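Local coordinates for autoinducer 2-binding protein LsrB (Clostridium saccharobutylicum DSM 13864, PDB 6DSP) that binds the quorum-sensing signal autoinducer-2 in the cleft between its two lobes, as a receptor of the bacterial solute-binding protein family, at residues M256-Y259 / C260-I264; E174-K177 / Y178-K182; G42-K45 / Y46-Q49. One frame throughout, in Å; residues are numbered along the deposited sequence.

Interaction 1: M256-Y259 / C260-I264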
ATOM      1  N   MET A 256      -2.898   8.651  12.225  1.00 14.83           N
ATOM      2  CA  MET A 256      -2.204   8.071  13.370  1.00 15.36           C
ATOM      3  C   MET A 256      -1.736   9.090  14.388  1.00 15.67           C
ATOM      4  O   MET A 256      -1.238   8.679  15.440  1.00 15.68           O
ATOM      5  CB  MET A 256      -0.984   7.247  12.925  1.00 14.87           C
ATOM      6  CG  MET A 256      -1.307   6.106  11.961  1.00 14.66           C
ATOM      7  SD  MET A 256      -2.456   4.891  12.667  1.00 14.47           S
ATOM      8  CE  MET A 256      -1.482   4.298  14.084  1.00 14.74           C
ATOM      9  N   LYS A 257      -1.862  10.390  14.114  1.00 16.42           N
ATOM     10  CA  LYS A 257      -1.256  11.377  15.004  1.00 16.89           C
ATOM     11  C   LYS A 257      -1.798  11.262  16.418  1.00 17.18           C
ATOM     12  O   LYS A 257      -1.032  11.357  17.389  1.00 17.72           O
ATOM     13  CB  LYS A 257      -1.456  12.786  14.467  1.00 17.65           C
ATOM     14  CG  LYS A 257      -0.576  13.100  13.268  1.00 18.35           C
ATOM     15  CD  LYS A 257      -0.938  14.452  12.727  1.00 19.31           C
ATOM     16  CE  LYS A 257      -0.146  14.787  11.477  1.00 20.31           C
ATOM     17  NZ  LYS A 257      -0.600  16.089  10.896  1.00 21.40           N
ATOM     18  N   GLN A 258      -3.117  11.083  16.568  1.00 17.19           N
ATOM     19  CA  GLN A 258      -3.676  11.043  17.914  1.00 18.45           C
ATOM     20  C   GLN A 258      -3.185   9.824  18.683  1.00 17.17           C
ATOM     21  O   GLN A 258      -2.856   9.923  19.866  1.00 17.61           O
ATOM     22  CB  GLN A 258      -5.207  11.087  17.880  1.00 21.99           C
ATOM     23  CG  GLN A 258      -5.785  11.327  19.267  1.00 26.88           C
ATOM     24  CD  GLN A 258      -5.353  12.678  19.792  1.00 32.53           C
ATOM     25  OE1 GLN A 258      -4.638  12.778  20.801  1.00 35.82           O
ATOM     26  NE2 GLN A 258      -5.796  13.738  19.116  1.00 33.55           N
ATOM     27  N   TYR A 259      -3.120   8.663  18.023  1.00 15.56           N
ATOM     28  CA  TYR A 259      -2.573   7.477  18.677  1.00 15.48           C
ATOM     29  C   TYR A 259      -1.142   7.715  19.117  1.00 15.63           C
ATOM     30  O   TYR A 259      -0.726   7.255  20.187  1.00 16.16           O
ATOM     31  CB  TYR A 259      -2.616   6.257  17.741  1.00 15.00           C
ATOM     32  CG  TYR A 259      -4.025   5.770  17.432  1.00 14.34           C
ATOM     33  CD1 TYR A 259      -4.889   5.380  18.457  1.00 14.41           C
ATOM     34  CD2 TYR A 259      -4.508   5.721  16.102  1.00 14.58           C
ATOM     35  CE1 TYR A 259      -6.187   4.977  18.185  1.00 14.58           C
ATOM     36  CE2 TYR A 259      -5.806   5.293  15.813  1.00 14.47           C
ATOM     37  CZ  TYR A 259      -6.642   4.932  16.867  1.00 14.72           C
ATOM     38  OH  TYR A 259      -7.919   4.542  16.557  1.00 15.65           O
ATOM     39  N   CYS A 260      -0.365   8.407  18.293  1.00 15.86           N
ATOM     40  CA  CYS A 260       1.020   8.664  18.660  1.00 16.96           C
ATOM     41  C   CYS A 260       1.111   9.663  19.812  1.00 18.26           C
ATOM     42  O   CYS A 260       1.867   9.448  20.780  1.00 18.53           O
ATOM     43  CB  CYS A 260       1.783   9.099  17.394  1.00 17.58           C
ATOM     44  SG  CYS A 260       3.549   9.298  17.663  1.00 18.55           S
ATOM     45  N   ASN A 261       0.291  10.721  19.766  1.00 18.28           N
ATOM     46  CA  ASN A 261       0.262  11.696  20.864  1.00 19.57           C
ATOM     47  C   ASN A 261      -0.206  11.058  22.168  1.00 19.86           C
ATOM     48  O   ASN A 261       0.211  11.483  23.256  1.00 21.58           O
ATOM     49  CB  ASN A 261      -0.642  12.884  20.513  1.00 21.02           C
ATOM     50  CG  ASN A 261       0.016  13.838  19.534  1.00 22.76           C
ATOM     51  OD1 ASN A 261       1.225  14.053  19.594  1.00 23.90           O
ATOM     52  ND2 ASN A 261      -0.770  14.424  18.648  1.00 23.57           N
ATOM     53  N   ASP A 262      -1.060  10.044  22.084  1.00 18.95           N
ATOM     54  CA  ASP A 262      -1.550   9.350  23.272  1.00 19.17           C
ATOM     55  C   ASP A 262      -0.619   8.234  23.717  1.00 18.79           C
ATOM     56  O   ASP A 262      -0.966   7.491  24.646  1.00 20.02           O
ATOM     57  CB  ASP A 262      -2.945   8.766  23.012  1.00 20.99           C
ATOM     58  CG  ASP A 262      -4.007   9.840  22.912  1.00 23.55           C
ATOM     59  OD1 ASP A 262      -3.696  10.977  23.318  1.00 25.71           O
ATOM     60  OD2 ASP A 262      -5.139   9.554  22.438  1.00 24.11           O
ATOM     61  N   GLY A 263       0.531   8.077  23.054  1.00 17.98           N
ATOM     62  CA  GLY A 263       1.536   7.122  23.483  1.00 17.81           C
ATOM     63  C   GLY A 263       1.234   5.692  23.123  1.00 16.01           C
ATOM     64  O   GLY A 263       1.827   4.778  23.706  1.00 16.05           O
ATOM     65  N   ILE A 264       0.331   5.453  22.166  1.00 15.26           N
ATOM     66  CA  ILE A 264      -0.058   4.089  21.862  1.00 15.02           C
ATOM     67  C   ILE A 264       0.989   3.419  20.986  1.00 14.84           C
ATOM     68  O   ILE A 264       1.171   2.197  21.076  1.00 15.22           O
ATOM     69  CB  ILE A 264      -1.454   4.041  21.186  1.00 15.05           C
ATOM     70  CG1 ILE A 264      -2.495   4.783  22.024  1.00 16.27           C
ATOM     71  CG2 ILE A 264      -1.875   2.588  20.918  1.00 15.63           C
ATOM     72  CD1 ILE A 264      -2.607   4.241  23.432  1.00 17.59           C
TER
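Tyr259 and Ile264 meet where the short helix 257-261 ends, and they form the tight side of this contact. Their CB atoms lie 4.3 Å apart. Ile264 CG1 comes up to the edge of the tyrosine ring, near its plane. With CG beside the backbone N, the ring is carried to the same side of the helix as the isoleucine. The backbone draws the two together: Ile264 N donates to Tyr259 O at 2.9 Å, with an N-H...O angle of 160°. Gly263 N in turn bonds back to Cys260 O at 3.0 Å. With the positive phi of Gly263 (78°), these two bonds make a Schellman motif, a common C-terminal end of an alpha-helix. Ahead of it, Cys260 N bonds to Met256 O and Asn261 N to Lys257 O, the latter at 2.8 Å. The CB of Cys260 rests against both of those carbonyl oxygens, 3.6 Å from Met256 O.

The outer side is looser. Gln258, Asn261 and Asp262 are exposed to solvent. Asp262 N bonds to Gln258 O at a bent N-H...O angle of 143°. The Asp262 carboxylate also comes near the Gln258 side chain. Gln258 CG lies 3.7 Å from Asp262 OD2. Asn261 CG lies 3.4 Å from Lys257 O.

Outside the turn, Lys257 NZ bonds to Asn254 OD1 and Tyr345 O, and Tyr259 OH is held by Gln233 OE1. The inner side packs on helix 227-237: Met256 touches Leu228 and Pro229, Tyr259 touches Ala232, and Ile264 touches Gln236. Met256 and Cys260 also rest on Trp268 of strand 268-270.

Interaction 2: E174-K177 / Y178-K182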
ATOM      1  N   GLU A 174       8.729 -11.035   1.948  1.00 16.20           N
ATOM      2  CA  GLU A 174      10.092 -10.531   2.078  1.00 17.73           C
ATOM      3  C   GLU A 174      10.439 -10.219   3.523  1.00 17.18           C
ATOM      4  O   GLU A 174      11.583 -10.463   3.947  1.00 18.11           O
ATOM      5  CB  GLU A 174      10.273  -9.295   1.208  1.00 20.21           C
ATOM      6  CG  GLU A 174      10.280  -9.621  -0.295  1.00 23.50           C
ATOM      7  CD  GLU A 174      11.326 -10.669  -0.631  1.00 28.47           C
ATOM      8  OE1 GLU A 174      12.459 -10.531  -0.145  1.00 29.91           O
ATOM      9  OE2 GLU A 174      10.986 -11.650  -1.328  1.00 30.88           O
ATOM     10  N   GLY A 175       9.489  -9.696   4.299  1.00 16.09           N
ATOM     11  CA  GLY A 175       9.753  -9.422   5.702  1.00 15.81           C
ATOM     12  C   GLY A 175      10.011 -10.691   6.490  1.00 15.82           C
ATOM     13  O   GLY A 175      10.898 -10.729   7.343  1.00 16.76           O
ATOM     14  N   GLU A 176       9.262 -11.753   6.191  1.00 15.99           N
ATOM     15  CA  GLU A 176       9.492 -13.030   6.855  1.00 16.63           C
ATOM     16  C   GLU A 176      10.862 -13.597   6.508  1.00 17.65           C
ATOM     17  O   GLU A 176      11.542 -14.141   7.379  1.00 18.36           O
ATOM     18  CB  GLU A 176       8.403 -14.044   6.503  1.00 16.67           C
ATOM     19  CG  GLU A 176       7.080 -13.829   7.216  1.00 17.23           C
ATOM     20  CD  GLU A 176       7.192 -14.143   8.708  1.00 18.67           C
ATOM     21  OE1 GLU A 176       7.424 -13.216   9.462  1.00 18.94           O
ATOM     22  OE2 GLU A 176       7.121 -15.322   9.136  1.00 21.15           O
ATOM     23  N   LYS A 177      11.269 -13.523   5.236  1.00 18.10           N
ATOM     24  CA  LYS A 177      12.607 -13.993   4.873  1.00 19.35           C
ATOM     25  C   LYS A 177      13.673 -13.211   5.629  1.00 19.21           C
ATOM     26  O   LYS A 177      14.662 -13.788   6.115  1.00 19.89           O
ATOM     27  CB  LYS A 177      12.806 -13.837   3.364  1.00 22.66           C
ATOM     28  CG  LYS A 177      12.045 -14.802   2.493  1.00 27.16           C
ATOM     29  CD  LYS A 177      12.357 -14.460   1.036  1.00 31.40           C
ATOM     30  CE  LYS A 177      11.530 -15.250   0.060  1.00 34.54           C
ATOM     31  NZ  LYS A 177      11.640 -14.639  -1.314  1.00 36.16           N
ATOM     32  N   TYR A 178      13.488 -11.903   5.745  1.00 18.61           N
ATOM     33  CA  TYR A 178      14.445 -11.047   6.430  1.00 18.82           C
ATOM     34  C   TYR A 178      14.510 -11.389   7.910  1.00 19.00           C
ATOM     35  O   TYR A 178      15.604 -11.525   8.477  1.00 19.76           O
ATOM     36  CB  TYR A 178      14.042  -9.595   6.206  1.00 19.22           C
ATOM     37  CG  TYR A 178      14.931  -8.534   6.823  1.00 20.54           C
ATOM     38  CD1 TYR A 178      16.218  -8.285   6.335  1.00 21.59           C
ATOM     39  CD2 TYR A 178      14.466  -7.752   7.872  1.00 21.44           C
ATOM     40  CE1 TYR A 178      16.998  -7.301   6.878  1.00 22.64           C
ATOM     41  CE2 TYR A 178      15.242  -6.774   8.415  1.00 22.20           C
ATOM     42  CZ  TYR A 178      16.510  -6.544   7.919  1.00 23.50           C
ATOM     43  OH  TYR A 178      17.281  -5.547   8.437  1.00 25.83           O
ATOM     44  N   ILE A 179      13.352 -11.543   8.555  1.00 18.00           N
ATOM     45  CA  ILE A 179      13.334 -11.923   9.971  1.00 17.99           C
ATOM     46  C   ILE A 179      14.031 -13.256  10.179  1.00 19.15           C
ATOM     47  O   ILE A 179      14.844 -13.418  11.098  1.00 19.73           O
ATOM     48  CB  ILE A 179      11.888 -11.969  10.506  1.00 17.04           C
ATOM     49  CG1 ILE A 179      11.314 -10.548  10.587  1.00 16.27           C
ATOM     50  CG2 ILE A 179      11.835 -12.666  11.875  1.00 17.79           C
ATOM     51  CD1 ILE A 179       9.815 -10.508  10.847  1.00 16.12           C
ATOM     52  N   LYS A 180      13.715 -14.247   9.345  1.00 19.58           N
ATOM     53  CA  LYS A 180      14.291 -15.565   9.573  1.00 21.47           C
ATOM     54  C   LYS A 180      15.802 -15.556   9.354  1.00 23.09           C
ATOM     55  O   LYS A 180      16.533 -16.320  10.012  1.00 24.62           O
ATOM     56  CB  LYS A 180      13.545 -16.609   8.727  1.00 22.54           C
ATOM     57  CG  LYS A 180      12.115 -16.831   9.227  1.00 24.67           C
ATOM     58  CD  LYS A 180      11.307 -17.827   8.383  1.00 26.78           C
ATOM     59  CE  LYS A 180       9.807 -17.885   8.799  1.00 28.72           C
ATOM     60  NZ  LYS A 180       9.648 -18.151  10.286  1.00 29.70           N
ATOM     61  N   SER A 181      16.302 -14.665   8.488  1.00 23.33           N
ATOM     62  CA  SER A 181      17.736 -14.551   8.243  1.00 24.97           C
ATOM     63  C   SER A 181      18.446 -13.747   9.331  1.00 25.54           C
ATOM     64  O   SER A 181      19.495 -14.163   9.848  1.00 26.76           O
ATOM     65  CB  SER A 181      17.943 -13.879   6.886  1.00 26.64           C
ATOM     66  OG  SER A 181      19.323 -13.732   6.610  1.00 28.56           O
ATOM     67  N   LYS A 182      17.913 -12.579   9.670  1.00 24.89           N
ATOM     68  CA  LYS A 182      18.604 -11.645  10.541  1.00 24.95           C
ATOM     69  C   LYS A 182      18.251 -11.846  12.008  1.00 23.54           C
ATOM     70  O   LYS A 182      19.085 -11.610  12.884  1.00 24.41           O
ATOM     71  CB  LYS A 182      18.291 -10.211  10.099  1.00 27.69           C
ATOM     72  CG  LYS A 182      19.311  -9.184  10.588  1.00 31.39           C
ATOM     73  CD  LYS A 182      18.995  -7.792  10.060  1.00 34.50           C
ATOM     74  CE  LYS A 182      20.027  -6.759  10.504  1.00 37.04           C
ATOM     75  NZ  LYS A 182      21.290  -6.850   9.740  1.00 38.65           N
TER
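Glu176 and Lys180 sit one turn apart on helix 166-182, and their side chains cross at a slant on its surface. Lys180 can be followed outward. Its CB lies 3.5 Å from Glu176 O, and its CG comes closer to the same oxygen, at 3.3 Å. This follows from chi1 of -69°, which sets CG beside the backbone N, itself bonded to Glu176 O at 2.9 Å. CD moves off to 3.8 Å from that oxygen. CE meets the carboxylate instead, 3.7 Å from Glu176 OE2. The chain then bends at chi4, and NZ ends 4.0 Å from Glu176 OE2, a long salt bridge.

The glutamate is gripped more firmly from elsewhere: OE1 accepts from Tyr156 OH and Trp158 NE1, and OE2 from Asn188 ND2. Such donors would probably stabilise its negative charge. Ile179 packs beside it, with CD1 3.9 Å from Glu176 OE1.

The helix links strands 155-160 and 187-195 in a beta-alpha-beta unit. Through Tyr156, Trp158 and Asn188, Glu176 ties it to both strands. Tyr178 and Ile179 pack against Val135 of helix 127-144.

Interaction 3: G42-K45 / Y46-Q49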
ATOM      1  N   GLY A  42      -4.335  14.207  -3.934  1.00 16.21           N
ATOM      2  CA  GLY A  42      -3.176  14.508  -4.761  1.00 16.07           C
ATOM      3  C   GLY A  42      -3.460  14.369  -6.242  1.00 15.84           C
ATOM      4  O   GLY A  42      -3.103  15.253  -7.043  1.00 16.53           O
ATOM      5  N   ALA A  43      -4.149  13.296  -6.632  1.00 15.26           N
ATOM      6  CA  ALA A  43      -4.470  13.141  -8.046  1.00 15.97           C
ATOM      7  C   ALA A  43      -5.317  14.299  -8.550  1.00 16.45           C
ATOM      8  O   ALA A  43      -5.115  14.775  -9.673  1.00 17.10           O
ATOM      9  CB  ALA A  43      -5.183  11.810  -8.267  1.00 16.35           C
ATOM     10  N   GLN A  44      -6.261  14.772  -7.736  1.00 16.51           N
ATOM     11  CA  GLN A  44      -7.091  15.894  -8.166  1.00 16.48           C
ATOM     12  C   GLN A  44      -6.260  17.166  -8.305  1.00 18.02           C
ATOM     13  O   GLN A  44      -6.391  17.901  -9.295  1.00 19.04           O
ATOM     14  CB  GLN A  44      -8.247  16.124  -7.187  1.00 16.45           C
ATOM     15  CG  GLN A  44      -9.255  15.003  -7.098  1.00 16.16           C
ATOM     16  CD  GLN A  44      -9.845  14.629  -8.458  1.00 16.39           C
ATOM     17  OE1 GLN A  44     -10.173  15.510  -9.273  1.00 17.41           O
ATOM     18  NE2 GLN A  44     -10.039  13.346  -8.688  1.00 16.82           N
ATOM     19  N   LYS A  45      -5.417  17.467  -7.302  1.00 18.48           N
ATOM     20  CA  LYS A  45      -4.620  18.687  -7.346  1.00 20.91           C
ATOM     21  C   LYS A  45      -3.721  18.722  -8.577  1.00 20.40           C
ATOM     22  O   LYS A  45      -3.674  19.726  -9.301  1.00 21.38           O
ATOM     23  CB  LYS A  45      -3.799  18.812  -6.069  1.00 24.35           C
ATOM     24  CG  LYS A  45      -2.898  20.039  -6.072  1.00 29.09           C
ATOM     25  CD  LYS A  45      -2.005  20.056  -4.840  1.00 33.53           C
ATOM     26  CE  LYS A  45      -0.585  19.630  -5.191  1.00 36.88           C
ATOM     27  NZ  LYS A  45       0.009  20.536  -6.222  1.00 38.83           N
ATOM     28  N   TYR A  46      -3.004  17.636  -8.841  1.00 19.66           N
ATOM     29  CA  TYR A  46      -2.061  17.654  -9.950  1.00 19.46           C
ATOM     30  C   TYR A  46      -2.773  17.607 -11.295  1.00 20.04           C
ATOM     31  O   TYR A  46      -2.368  18.299 -12.237  1.00 20.22           O
ATOM     32  CB  TYR A  46      -1.058  16.502  -9.819  1.00 19.27           C
ATOM     33  CG  TYR A  46       0.047  16.740  -8.827  1.00 20.78           C
ATOM     34  CD1 TYR A  46       1.232  17.346  -9.226  1.00 22.00           C
ATOM     35  CD2 TYR A  46      -0.093  16.372  -7.497  1.00 21.96           C
ATOM     36  CE1 TYR A  46       2.263  17.580  -8.311  1.00 23.87           C
ATOM     37  CE2 TYR A  46       0.913  16.598  -6.585  1.00 23.94           C
ATOM     38  CZ  TYR A  46       2.097  17.193  -6.990  1.00 25.22           C
ATOM     39  OH  TYR A  46       3.088  17.400  -6.057  1.00 28.09           O
ATOM     40  N   SER A  47      -3.827  16.803 -11.424  1.00 20.15           N
ATOM     41  CA  SER A  47      -4.492  16.736 -12.723  1.00 20.85           C
ATOM     42  C   SER A  47      -5.116  18.069 -13.094  1.00 22.31           C
ATOM     43  O   SER A  47      -5.193  18.397 -14.278  1.00 21.90           O
ATOM     44  CB  SER A  47      -5.540  15.621 -12.746  1.00 20.43           C
ATOM     45  OG  SER A  47      -6.560  15.836 -11.785  1.00 20.42           O
ATOM     46  N   GLU A  48      -5.557  18.861 -12.112  1.00 25.07           N
ATOM     47  CA  GLU A  48      -6.056  20.193 -12.433  1.00 28.72           C
ATOM     48  C   GLU A  48      -4.972  21.033 -13.093  1.00 28.96           C
ATOM     49  O   GLU A  48      -5.243  21.791 -14.035  1.00 29.71           O
ATOM     50  CB  GLU A  48      -6.524  20.875 -11.150  1.00 33.28           C
ATOM     51  CG  GLU A  48      -7.780  20.293 -10.542  1.00 38.73           C
ATOM     52  CD  GLU A  48      -9.034  20.885 -11.140  1.00 43.38           C
ATOM     53  OE1 GLU A  48     -10.114  20.266 -10.992  1.00 45.01           O
ATOM     54  OE2 GLU A  48      -8.936  21.964 -11.768  1.00 44.97           O
ATOM     55  N   GLN A  49      -3.738  20.927 -12.596  1.00 29.11           N
ATOM     56  CA  GLN A  49      -2.626  21.647 -13.199  1.00 30.93           C
ATOM     57  C   GLN A  49      -2.238  21.070 -14.552  1.00 29.15           C
ATOM     58  O   GLN A  49      -1.843  21.820 -15.448  1.00 29.99           O
ATOM     59  CB  GLN A  49      -1.423  21.633 -12.260  1.00 35.55           C
ATOM     60  CG  GLN A  49      -1.649  22.442 -11.004  1.00 40.25           C
ATOM     61  CD  GLN A  49      -2.116  23.859 -11.311  1.00 44.65           C
ATOM     62  OE1 GLN A  49      -1.439  24.612 -12.019  1.00 46.61           O
ATOM     63  NE2 GLN A  49      -3.290  24.221 -10.798  1.00 45.70           N
TER
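Lys45 lies over the ring of Tyr46 in a cation-pi contact on helix 34-50. This helix belongs to a beta-alpha-beta unit of the periplasmic binding protein fold, between strands 23-27 and 53-56. The two side chains run side by side and point the same way. Lys45 NZ stands 4.1 Å from the ring centroid, 14° off the ring normal. Its CE makes a CH-pi contact with the same ring, off-centre and 3.7 Å from Tyr46 CE2. The lysine leaves the backbone with CG opposite N (chi1 178°), then bends at chi3 and chi4, which folds the ammonium over the ring.

Gly42 meets the ring at its edge. Its carbonyl oxygen lies in the ring plane, 3.2 Å from Tyr46 CD2, and also accepts the bond from Tyr46 N at 3.0 Å. This one oxygen thus serves both the backbone N and the ring edge of Tyr46. The next shell steadies the ring further: it meets the ring of Trp50, and it touches Ile275 and Ala278 of helix 273-288 and the loop residues Thr303 and Val304. Ala43 packs on Cys281 of the same helix.

Round the helix, Gln44 faces strand 53-56. Its NE2 bonds to Val54 O and to Asn40 OD1, which holds the amide in place. Gln44 O accepts from Glu48 N, and Glu48 CG lies 3.0 Å from that oxygen. Buried Ser47 also touches Phe52 in the loop ahead of the strand. Its hydroxyl turns back along the helix (chi1 61°), between the backbone N and the carbonyl carbon. This adds a bond from Ser47 OG, 2.8 Å from Ala43 O, to the helix bond from Ser47 N at 3.0 Å; the two donors reach Ala43 O from opposite faces of its carbonyl plane.

How the interactions relate
From the N terminus the order is interaction 3, interaction 2, interaction 1. Each is a local contact within one continuous piece of chain, so none closes a long loop, and none nests in or crosses another. Residues 42-49 belong to a helix beside the large mixed sheet. Residues 174-182 lie on a helix joining two strands of the four-stranded parallel sheet. Residues 256-264 follow that sheet's edge strand 246-249. Interactions 2 and 3 lie on opposite sides of the chain's centre, their centres about 38 Å apart. The centre of interaction 1 is about 28 Å from that of interaction 2 and about 30 Å from that of interaction 3. No two of them touch.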